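Local atomic coordinates of CDA peptide synthetase I (PDB entry 5DU9), a protein that belongs to the nonribosomal peptide synthetases and is modelled as a condensation domain, a two-lobed fold related to the CoA-dependent acyltransferases. Residues Tyr32-Cys37 with Leu154-Ile159; Val160-Ser165 with Pro306-Asn311. The protein carries 1 engineered substitution. One frame throughout, in Å; residues are numbered along the deposited sequence.

Interaction 1: residues Tyr32-Cys37 with Leu154-Ile159; sequences YRTGSC and LGVHHI. With UM2 ((2S)-2-amino-N-butyl-propanamide), chain E.
Arg33-Ser36 and Leu154-His157 form a buried antiparallel pairing within the mixed sheet of the condensation domain, where strand 149-157 runs into the HHxxxDG motif that starts at His157 and His158. Thr34-Val156 and Ser36-Leu154 are hydrogen-bonded pairs; Arg33-His157 and Gly35-Gly155 are non-hydrogen-bonded ones. Val156 O accepts from Thr34 N and, in a longer bond from above its plane, from Arg33 NE (3.3 Å), the two reaching it from opposite faces. Bends at chi2 and chi3 bring Arg33 NE there, and its guanidinium goes on to Asp125, in a salt bridge, and to Thr128. On the other sheet face Thr34 OG1 presses on Val156 CG2 at a tight 3.1 Å, while Thr34 CG2 packs 3.7 Å from His158 CD2. Water 1 joins Ser36 OG to Leu154 O, and Tyr170 also bonds the hydroxyl. Beyond the last bridge Tyr32 O accepts from His158 N at 2.8 Å and stands over one face of the His157 ring, offset toward its rim. That ring is fixed at both nitrogens: ND1 accepts in plane from Ile159 N, 3.1 Å away, and NE2 meets Gln23. His158 chi1 of -152° puts CG anti to the backbone N, and at the ring edge, in plane, the amine NCQ of (2S)-2-amino-N-butyl-propanamide donates to His158 NE2 at 2.8 Å.

Interaction 2: residues Val160-Ser165 with Pro306-Asn311; sequences VIDGTS and PGMVSN
The carboxylate of Asp162 is the flat group at the heart of this contact: Gly307 O stands over one face, 3.1 Å from Asp162 CG, while N-H groups come to both oxygens. Val309 N donates to Asp162 OD2 at 3.0 Å on its anti side, 23° out of the carboxylate plane, and Ser165 N meets OD1 nearly along the C-O bond. Asp162, from the HHxxxDG motif, is the N-cap residue of helix 163-182, and the bond from Ser165 N to its OD1 is the capping bond. A chi1 of 53° brings CG between the backbone N and the carbonyl carbon, and chi2 turns OD1 to the helix and OD2 to Val309. Backbone and hydroxyl bonds extend the junction. Asp162 N donates to Gly307 O at 2.9 Å, though with a bent N-H...O angle of 139°, and Gly307 N donates to Ser165 OG at 2.8 Å, so this glycine is held at both its polar atoms. Its CA lies 3.3 Å from Val160 O in a CA-H...O contact. Met308, a pocket residue, sets SD 3.9 Å from Asp162 CB, and Val309 CG2 lies 3.6 Å from Asp162 OD2. Arg297 forms a salt bridge with the same OD2. Buried as it is, the carboxylate thus has a cationic partner and N-H donors from two chain segments, which fix its rotation and, consistent with a mainly architectural part for this motif aspartate, tie the start of the helix to the loop that carries Met308.

How the interactions relate
Both contacts are buried, and they follow one another along the chain: strand 149-157 ends in interaction 1, and the next residues lead into helix 163-182 in interaction 2, so the HHxxxDG motif is divided between them. Interaction 1 is regular sheet pairing, dominated by backbone bonds; interaction 2 joins a helix start to an irregular loop mainly through a carboxylate and a hydroxyl, with one backbone bond beside them. Each supplies one residue to the ligand pocket, His158 as a polar partner and Met308 as a nonpolar one. They touch directly where Met308 CG packs 3.2 Å from His158 O, and a weak bond from His158 ND1 to Ile161 O links the imidazole to the second contact.

Interaction 1: residues Tyr32-Cys37 with Leu154-Ile159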
ATOM      1  N   TYR A  32       6.889  -8.886   6.746  1.00 14.52           N
ATOM      2  CA  TYR A  32       5.847  -7.869   6.880  1.00 16.12           C
ATOM      3  C   TYR A  32       6.439  -6.495   7.208  1.00 15.74           C
ATOM      4  O   TYR A  32       5.730  -5.597   7.667  1.00 17.62           O
ATOM      5  CB  TYR A  32       4.811  -8.315   7.923  1.00 16.85           C
ATOM      6  CG  TYR A  32       3.864  -9.337   7.331  1.00 16.34           C
ATOM      7  CD1 TYR A  32       4.188 -10.690   7.319  1.00 21.76           C
ATOM      8  CD2 TYR A  32       2.673  -8.947   6.739  1.00 18.37           C
ATOM      9  CE1 TYR A  32       3.342 -11.623   6.750  1.00 24.13           C
ATOM     10  CE2 TYR A  32       1.820  -9.874   6.169  1.00 19.01           C
ATOM     11  CZ  TYR A  32       2.155 -11.208   6.179  1.00 24.93           C
ATOM     12  OH  TYR A  32       1.306 -12.128   5.606  1.00 29.52           O
ATOM     13  N   ARG A  33       7.733  -6.327   6.940  1.00 16.15           N
ATOM     14  CA  ARG A  33       8.336  -4.995   6.891  1.00 17.09           C
ATOM     15  C   ARG A  33       7.951  -4.323   5.582  1.00 15.07           C
ATOM     16  O   ARG A  33       8.178  -4.875   4.502  1.00 15.61           O
ATOM     17  CB  ARG A  33       9.863  -5.047   6.990  1.00 15.98           C
ATOM     18  CG  ARG A  33      10.445  -5.524   8.319  1.00 20.78           C
ATOM     19  CD  ARG A  33      10.250  -4.526   9.453  1.00 20.52           C
ATOM     20  NE  ARG A  33      10.603  -3.148   9.094  1.00 20.82           N
ATOM     21  CZ  ARG A  33      11.754  -2.542   9.380  1.00 16.21           C
ATOM     22  NH1 ARG A  33      12.727  -3.167  10.038  1.00 19.66           N
ATOM     23  NH2 ARG A  33      11.934  -1.282   9.009  1.00 22.16           N
ATOM     24  N   THR A  34       7.376  -3.130   5.685  1.00 13.36           N
ATOM     25  CA  THR A  34       6.981  -2.356   4.516  1.00 14.05           C
ATOM     26  C   THR A  34       7.601  -0.974   4.601  1.00 14.00           C
ATOM     27  O   THR A  34       8.195  -0.613   5.618  1.00 13.01           O
ATOM     28  CB  THR A  34       5.454  -2.242   4.414  1.00 17.20           C
ATOM     29  OG1 THR A  34       4.936  -1.708   5.637  1.00 18.95           O
ATOM     30  CG2 THR A  34       4.839  -3.602   4.174  1.00 16.59           C
ATOM     31  N   GLY A  35       7.478  -0.196   3.537  1.00 15.33           N
ATOM     32  CA  GLY A  35       8.058   1.127   3.563  1.00 17.87           C
ATOM     33  C   GLY A  35       7.723   2.003   2.382  1.00 18.58           C
ATOM     34  O   GLY A  35       7.226   1.549   1.350  1.00 16.61           O
ATOM     35  N   SER A  36       8.006   3.287   2.559  1.00 15.73           N
ATOM     36  CA  SER A  36       7.886   4.268   1.496  1.00 14.76           C
ATOM     37  C   SER A  36       8.914   5.341   1.783  1.00 15.50           C
ATOM     38  O   SER A  36       9.601   5.284   2.803  1.00 15.17           O
ATOM     39  CB  SER A  36       6.483   4.865   1.434  1.00 15.47           C
ATOM     40  OG  SER A  36       6.208   5.611   2.608  1.00 19.22           O
ATOM     41  N   CYS A  37       9.019   6.323   0.900  1.00 16.30           N
ATOM     42  CA  CYS A  37       9.886   7.459   1.165  1.00 17.66           C
ATOM     43  C   CYS A  37       9.350   8.713   0.497  1.00 22.74           C
ATOM     44  O   CYS A  37       8.460   8.635  -0.348  1.00 20.41           O
ATOM     45  CB  CYS A  37      11.314   7.178   0.692  1.00 18.88           C
ATOM     46  SG  CYS A  37      11.507   7.003  -1.097  1.00 23.79           S
ATOM     47  N   LEU A 154      10.570   6.069   5.483  1.00 15.54           N
ATOM     48  CA  LEU A 154       9.681   5.575   6.522  1.00 13.56           C
ATOM     49  C   LEU A 154       9.555   4.066   6.392  1.00 13.37           C
ATOM     50  O   LEU A 154       8.885   3.566   5.485  1.00 15.50           O
ATOM     51  CB  LEU A 154       8.303   6.234   6.421  1.00 14.06           C
ATOM     52  CG  LEU A 154       7.213   5.666   7.338  1.00 17.25           C
ATOM     53  CD1 LEU A 154       7.562   5.867   8.799  1.00 16.74           C
ATOM     54  CD2 LEU A 154       5.865   6.294   7.014  1.00 19.73           C
ATOM     55  N   GLY A 155      10.222   3.352   7.293  1.00 12.57           N
ATOM     56  CA  GLY A 155      10.124   1.908   7.359  1.00 15.31           C
ATOM     57  C   GLY A 155       9.210   1.560   8.510  1.00 14.24           C
ATOM     58  O   GLY A 155       9.282   2.180   9.568  1.00 14.23           O
ATOM     59  N   VAL A 156       8.341   0.578   8.307  1.00 13.43           N
ATOM     60  CA  VAL A 156       7.400   0.190   9.345  1.00 14.26           C
ATOM     61  C   VAL A 156       7.208  -1.309   9.363  1.00 14.85           C
ATOM     62  O   VAL A 156       7.591  -2.013   8.425  1.00 14.70           O
ATOM     63  CB  VAL A 156       6.017   0.858   9.149  1.00 13.84           C
ATOM     64  CG1 VAL A 156       6.135   2.377   9.177  1.00 15.70           C
ATOM     65  CG2 VAL A 156       5.364   0.395   7.842  1.00 14.38           C
ATOM     66  N   HIS A 157       6.624  -1.790  10.451  1.00 16.44           N
ATOM     67  CA  HIS A 157       6.001  -3.097  10.448  1.00 13.74           C
ATOM     68  C   HIS A 157       4.581  -2.890   9.959  1.00 15.15           C
ATOM     69  O   HIS A 157       3.906  -1.967  10.404  1.00 13.28           O
ATOM     70  CB  HIS A 157       6.008  -3.740  11.827  1.00 17.51           C
ATOM     71  CG  HIS A 157       5.743  -5.210  11.791  1.00 15.81           C
ATOM     72  ND1 HIS A 157       4.524  -5.735  11.420  1.00 14.20           N
ATOM     73  CD2 HIS A 157       6.547  -6.266  12.055  1.00 18.33           C
ATOM     74  CE1 HIS A 157       4.586  -7.055  11.467  1.00 14.87           C
ATOM     75  NE2 HIS A 157       5.804  -7.402  11.845  1.00 19.91           N
ATOM     76  N   HIS A 158       4.129  -3.729   9.032  1.00 12.54           N
ATOM     77  CA  HIS A 158       2.804  -3.561   8.455  1.00 10.33           C
ATOM     78  C   HIS A 158       1.699  -3.568   9.521  1.00 13.43           C
ATOM     79  O   HIS A 158       0.619  -3.018   9.299  1.00 14.40           O
ATOM     80  CB  HIS A 158       2.545  -4.652   7.406  1.00 14.85           C
ATOM     81  CG  HIS A 158       1.592  -4.238   6.328  1.00 15.49           C
ATOM     82  ND1 HIS A 158       0.690  -3.208   6.486  1.00 18.43           N
ATOM     83  CD2 HIS A 158       1.418  -4.700   5.068  1.00 18.28           C
ATOM     84  CE1 HIS A 158      -0.007  -3.062   5.373  1.00 20.28           C
ATOM     85  NE2 HIS A 158       0.414  -3.958   4.498  1.00 18.07           N
ATOM     86  N   ILE A 159       1.966  -4.161  10.681  1.00 12.89           N
ATOM     87  CA  ILE A 159       0.932  -4.256  11.707  1.00 13.85           C
ATOM     88  C   ILE A 159       0.566  -2.894  12.306  1.00 13.08           C
ATOM     89  O   ILE A 159      -0.500  -2.767  12.897  1.00 13.17           O
ATOM     90  CB  ILE A 159       1.341  -5.230  12.851  1.00 12.93           C
ATOM     91  CG1 ILE A 159       0.093  -5.731  13.585  1.00 16.93           C
ATOM     92  CG2 ILE A 159       2.331  -4.581  13.818  1.00 14.95           C
ATOM     93  CD1 ILE A 159       0.342  -6.919  14.504  1.00 15.83           C
TER
HETATM   94  CCH UM2 E 503      -4.415  -9.881   5.857  1.00 33.59           C
HETATM   95  CCI UM2 E 503      -3.729  -8.559   6.151  1.00 34.02           C
HETATM   96  CCJ UM2 E 503      -2.248  -8.559   5.763  1.00 29.49           C
HETATM   97  CCK UM2 E 503      -2.018  -8.308   4.273  1.00 41.93           C
HETATM   98  NCL UM2 E 503      -2.022  -6.900   3.895  1.00 30.44           N
HETATM   99  CCM UM2 E 503      -1.138  -6.398   3.030  1.00 25.63           C
HETATM  100  OCN UM2 E 503      -0.030  -6.880   2.851  1.00 23.97           O
HETATM  101  CCO UM2 E 503      -1.572  -5.197   2.237  1.00 21.03           C
HETATM  102  CCP UM2 E 503      -2.276  -5.661   0.966  1.00 25.91           C
HETATM  103  NCQ UM2 E 503      -0.395  -4.396   1.846  1.00 21.92           N
HETATM  104  O   HOH W   1       6.341   4.110   4.766  1.00 41.65           O

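Interaction 2: residues Val160-Ser165 with Pro306-Asn311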
ATOM      1  N   VAL A 160       1.419  -1.876  12.151  1.00 14.52           N
ATOM      2  CA  VAL A 160       1.117  -0.562  12.736  1.00 12.19           C
ATOM      3  C   VAL A 160       0.750   0.509  11.697  1.00 11.12           C
ATOM      4  O   VAL A 160       0.113   1.504  12.046  1.00 13.05           O
ATOM      5  CB  VAL A 160       2.292  -0.016  13.599  1.00 13.77           C
ATOM      6  CG1 VAL A 160       2.459  -0.855  14.864  1.00 17.23           C
ATOM      7  CG2 VAL A 160       3.592   0.047  12.817  1.00 14.69           C
ATOM      8  N   ILE A 161       1.139   0.313  10.441  1.00 11.81           N
ATOM      9  CA  ILE A 161       0.966   1.351   9.417  1.00 12.51           C
ATOM     10  C   ILE A 161       0.604   0.762   8.060  1.00 12.25           C
ATOM     11  O   ILE A 161       1.322  -0.099   7.540  1.00 15.99           O
ATOM     12  CB  ILE A 161       2.257   2.206   9.267  1.00 14.64           C
ATOM     13  CG1 ILE A 161       2.468   3.103  10.497  1.00 13.54           C
ATOM     14  CG2 ILE A 161       2.228   3.063   7.992  1.00 14.98           C
ATOM     15  CD1 ILE A 161       1.450   4.223  10.662  1.00 13.77           C
ATOM     16  N   ASP A 162      -0.510   1.231   7.503  1.00 12.67           N
ATOM     17  CA  ASP A 162      -0.901   0.902   6.133  1.00 13.10           C
ATOM     18  C   ASP A 162      -0.636   2.087   5.196  1.00 15.36           C
ATOM     19  O   ASP A 162      -0.127   3.124   5.616  1.00 14.32           O
ATOM     20  CB  ASP A 162      -2.375   0.475   6.069  1.00 14.90           C
ATOM     21  CG  ASP A 162      -3.325   1.481   6.704  1.00 14.18           C
ATOM     22  OD1 ASP A 162      -3.022   2.692   6.714  1.00 14.06           O
ATOM     23  OD2 ASP A 162      -4.401   1.046   7.173  1.00 15.14           O
ATOM     24  N   GLY A 163      -0.979   1.925   3.923  1.00 15.31           N
ATOM     25  CA  GLY A 163      -0.686   2.942   2.928  1.00 18.58           C
ATOM     26  C   GLY A 163      -1.305   4.289   3.244  1.00 19.29           C
ATOM     27  O   GLY A 163      -0.646   5.326   3.141  1.00 18.21           O
ATOM     28  N   THR A 164      -2.580   4.273   3.623  1.00 11.82           N
ATOM     29  CA  THR A 164      -3.294   5.484   3.994  1.00 12.62           C
ATOM     30  C   THR A 164      -2.571   6.204   5.128  1.00 13.55           C
ATOM     31  O   THR A 164      -2.463   7.429   5.133  1.00 15.89           O
ATOM     32  CB  THR A 164      -4.741   5.160   4.423  1.00 19.56           C
ATOM     33  OG1 THR A 164      -5.455   4.626   3.303  1.00 21.56           O
ATOM     34  CG2 THR A 164      -5.470   6.399   4.936  1.00 20.01           C
ATOM     35  N   SER A 165      -2.070   5.430   6.085  1.00 14.95           N
ATOM     36  CA  SER A 165      -1.472   6.005   7.282  1.00 12.08           C
ATOM     37  C   SER A 165      -0.088   6.581   7.019  1.00 11.90           C
ATOM     38  O   SER A 165       0.355   7.469   7.737  1.00 15.53           O
ATOM     39  CB  SER A 165      -1.403   4.955   8.385  1.00 13.29           C
ATOM     40  OG  SER A 165      -2.710   4.529   8.734  1.00 14.15           O
ATOM     41  N   PRO A 306      -4.314   6.870  12.181  1.00 16.02           N
ATOM     42  CA  PRO A 306      -3.176   6.077  11.708  1.00 15.65           C
ATOM     43  C   PRO A 306      -3.201   4.667  12.286  1.00 15.71           C
ATOM     44  O   PRO A 306      -3.476   4.482  13.470  1.00 16.46           O
ATOM     45  CB  PRO A 306      -1.963   6.868  12.204  1.00 16.89           C
ATOM     46  CG  PRO A 306      -2.466   8.269  12.344  1.00 16.91           C
ATOM     47  CD  PRO A 306      -3.884   8.131  12.808  1.00 16.94           C
ATOM     48  N   GLY A 307      -2.935   3.678  11.444  1.00 15.05           N
ATOM     49  CA  GLY A 307      -3.038   2.299  11.867  1.00 15.18           C
ATOM     50  C   GLY A 307      -2.931   1.361  10.688  1.00 14.44           C
ATOM     51  O   GLY A 307      -2.378   1.711   9.649  1.00 14.22           O
ATOM     52  N   MET A 308      -3.454   0.156  10.877  1.00 14.50           N
ATOM     53  CA  MET A 308      -3.465  -0.872   9.853  1.00 14.00           C
ATOM     54  C   MET A 308      -4.860  -1.479   9.819  1.00 13.87           C
ATOM     55  O   MET A 308      -5.232  -2.228  10.722  1.00 14.59           O
ATOM     56  CB  MET A 308      -2.402  -1.934  10.153  1.00 14.54           C
ATOM     57  CG  MET A 308      -2.568  -3.244   9.402  1.00 14.38           C
ATOM     58  SD  MET A 308      -2.794  -3.025   7.632  1.00 13.98           S
ATOM     59  CE  MET A 308      -2.386  -4.667   7.033  1.00 20.41           C
ATOM     60  N   VAL A 309      -5.639  -1.130   8.795  1.00 13.19           N
ATOM     61  CA  VAL A 309      -7.008  -1.634   8.670  1.00 13.15           C
ATOM     62  C   VAL A 309      -7.349  -2.066   7.252  1.00 12.52           C
ATOM     63  O   VAL A 309      -8.460  -2.517   6.997  1.00 14.50           O
ATOM     64  CB  VAL A 309      -8.055  -0.578   9.108  1.00 23.23           C
ATOM     65  CG1 VAL A 309      -8.121  -0.492  10.616  1.00 32.96           C
ATOM     66  CG2 VAL A 309      -7.751   0.776   8.497  1.00 21.77           C
ATOM     67  N   SER A 310      -6.393  -1.947   6.337  1.00 12.44           N
ATOM     68  CA  SER A 310      -6.662  -2.217   4.934  1.00 12.04           C
ATOM     69  C   SER A 310      -7.129  -3.652   4.685  1.00 12.59           C
ATOM     70  O   SER A 310      -6.803  -4.584   5.430  1.00 13.09           O
ATOM     71  CB  SER A 310      -5.422  -1.921   4.093  1.00 15.19           C
ATOM     72  OG  SER A 310      -4.317  -2.667   4.548  1.00 18.44           O
ATOM     73  N   ASN A 311      -7.906  -3.797   3.617  1.00 12.90           N
ATOM     74  CA  ASN A 311      -8.499  -5.058   3.215  1.00 12.41           C
ATOM     75  C   ASN A 311      -8.115  -5.324   1.765  1.00 11.48           C
ATOM     76  O   ASN A 311      -7.808  -4.392   1.029  1.00 14.83           O
ATOM     77  CB  ASN A 311     -10.019  -4.995   3.391  1.00 13.18           C
ATOM     78  CG  ASN A 311     -10.693  -6.349   3.291  1.00 12.56           C
ATOM     79  OD1 ASN A 311     -10.094  -7.394   3.549  1.00 14.64           O
ATOM     80  ND2 ASN A 311     -11.968  -6.334   2.930  1.00 13.81           N
TER